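PDB 7CDY: glucose dehydrogenase from Serratia sp. FS14, which belongs to the glucose/sorbosone dehydrogenase family of beta-propeller proteins and carries a bound calcium ion. Local coordinates for residues E57-L62 with G122-G127. Numbering follows the deposited sequence.
Sequences EGQGGL and GNHFGG
Gln59 is held by residues 122-127 at both its backbone and its side chain. Gln59 N donates to Gly122 O at 2.7 Å, in the plane of that carbonyl. The extended side chain (chi2 -177°) runs across Asn123, and His124 N donates to Gln59 OE1 at 2.8 Å. That bond is nearly straight at the hydrogen (171°), though the donor is tilted from the amide plane. OE1 also takes a hydrogen from a water that accepts from Phe125 N. One amide oxygen thus serves two consecutive backbone N-H groups, one directly and one through water. OE1 further lies at the edge of the His124 ring, whose ND1 is hydrogen-bonded to Glu143 OE1.

The buried side is at Gly60. With no side chain, its CA comes within 3.5 Å of Phe125 CE2. The other side is more solvent-exposed but still close: Asn123 OD1 lies 3.1 Å from Gln59 CD, with the two amide planes 77° apart. The end of Glu57 leads away from residues 122-127.

The contact joins two loops that precede strands 62-67 and 129-131 of different propeller sheets. The join is mainly polar, with Gly60 packed on Phe125 beside it and a glutamine amide doing the work of a backbone partner.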
loop_
_atom_site.group_PDB
_atom_site.type_symbol
_atom_site.label_atom_id
_atom_site.label_comp_id
_atom_site.label_asym_id
_atom_site.label_seq_id
_atom_site.Cartn_x
_atom_site.Cartn_y
_atom_site.Cartn_z
ATOM N N GLU A 57 14.068 -9.288 4.640
ATOM C CA GLU A 57 15.290 -8.465 4.769
ATOM C C GLU A 57 14.934 -7.007 4.455
ATOM O O GLU A 57 14.123 -6.769 3.589
ATOM C CB GLU A 57 16.355 -8.890 3.758
ATOM C CG GLU A 57 16.886 -10.304 3.946
ATOM C CD GLU A 57 17.955 -10.512 5.010
ATOM O OE1 GLU A 57 17.897 -9.831 6.002
ATOM O OE2 GLU A 57 18.770 -11.358 4.837
ATOM N N GLY A 58 15.531 -6.068 5.197
ATOM C CA GLY A 58 15.272 -4.634 4.968
ATOM C C GLY A 58 13.799 -4.272 5.119
ATOM O O GLY A 58 13.264 -4.473 6.175
ATOM N N GLN A 59 13.228 -3.680 4.071
ATOM C CA GLN A 59 11.793 -3.294 4.046
ATOM C C GLN A 59 10.939 -4.454 3.518
ATOM O O GLN A 59 9.749 -4.267 3.405
ATOM C CB GLN A 59 11.543 -2.098 3.108
ATOM C CG GLN A 59 12.611 -1.003 3.037
ATOM C CD GLN A 59 12.278 0.186 2.148
ATOM O OE1 GLN A 59 11.768 0.066 1.043
ATOM N NE2 GLN A 59 12.584 1.375 2.638
ATOM N N GLY A 60 11.525 -5.604 3.182
ATOM C CA GLY A 60 10.732 -6.674 2.625
ATOM C C GLY A 60 10.232 -7.664 3.657
ATOM O O GLY A 60 10.727 -7.757 4.778
ATOM N N GLY A 61 9.235 -8.431 3.246
ATOM C CA GLY A 61 8.724 -9.539 4.030
ATOM C C GLY A 61 7.304 -9.835 3.610
ATOM O O GLY A 61 6.978 -9.756 2.419
ATOM N N LEU A 62 6.443 -10.158 4.569
ATOM C CA LEU A 62 5.027 -10.307 4.278
ATOM C C LEU A 62 4.401 -8.926 4.363
ATOM O O LEU A 62 4.571 -8.228 5.372
ATOM C CB LEU A 62 4.363 -11.265 5.271
ATOM C CG LEU A 62 2.873 -11.516 5.045
ATOM C CD1 LEU A 62 2.642 -12.172 3.688
ATOM C CD2 LEU A 62 2.327 -12.404 6.156
ATOM N N GLY A 122 16.403 -5.446 -0.666
ATOM C CA GLY A 122 15.764 -5.105 0.588
ATOM C C GLY A 122 14.875 -3.878 0.558
ATOM O O GLY A 122 14.084 -3.670 1.480
ATOM N N ASN A 123 14.980 -3.061 -0.487
ATOM C CA ASN A 123 14.246 -1.804 -0.538
ATOM C C ASN A 123 13.265 -1.732 -1.710
ATOM O O ASN A 123 13.452 -2.372 -2.752
ATOM C CB ASN A 123 15.207 -0.599 -0.588
ATOM C CG ASN A 123 15.946 -0.398 0.722
ATOM O OD1 ASN A 123 15.350 -0.022 1.734
ATOM N ND2 ASN A 123 17.246 -0.664 0.715
ATOM N N HIS A 124 12.200 -0.952 -1.508
ATOM C CA HIS A 124 11.300 -0.469 -2.567
ATOM C C HIS A 124 10.544 -1.602 -3.267
ATOM O O HIS A 124 10.591 -1.770 -4.491
ATOM C CB HIS A 124 12.016 0.431 -3.574
ATOM C CG HIS A 124 12.529 1.706 -2.982
ATOM N ND1 HIS A 124 13.062 2.709 -3.760
ATOM C CD2 HIS A 124 12.573 2.156 -1.704
ATOM C CE1 HIS A 124 13.435 3.718 -2.989
ATOM N NE2 HIS A 124 13.147 3.407 -1.736
ATOM N N PHE A 125 9.818 -2.375 -2.459
ATOM C CA PHE A 125 8.900 -3.373 -2.983
ATOM C C PHE A 125 7.540 -2.785 -3.325
ATOM O O PHE A 125 6.792 -3.392 -4.098
ATOM C CB PHE A 125 8.738 -4.500 -1.956
ATOM C CG PHE A 125 9.996 -5.307 -1.750
ATOM C CD1 PHE A 125 10.362 -6.265 -2.687
ATOM C CD2 PHE A 125 10.834 -5.093 -0.655
ATOM C CE1 PHE A 125 11.516 -7.009 -2.536
ATOM C CE2 PHE A 125 12.008 -5.833 -0.505
ATOM C CZ PHE A 125 12.338 -6.796 -1.438
ATOM N N GLY A 126 7.196 -1.627 -2.770
ATOM C CA GLY A 126 5.801 -1.209 -2.821
ATOM C C GLY A 126 4.969 -2.203 -2.035
ATOM O O GLY A 126 5.268 -2.518 -0.875
ATOM N N GLY A 127 3.927 -2.743 -2.657
ATOM C CA GLY A 127 3.212 -3.872 -2.085
ATOM C C GLY A 127 1.756 -3.630 -1.766
ATOM O O GLY A 127 1.043 -4.601 -1.463
HETATM O O HOH W 1 9.542 -1.387 0.188
#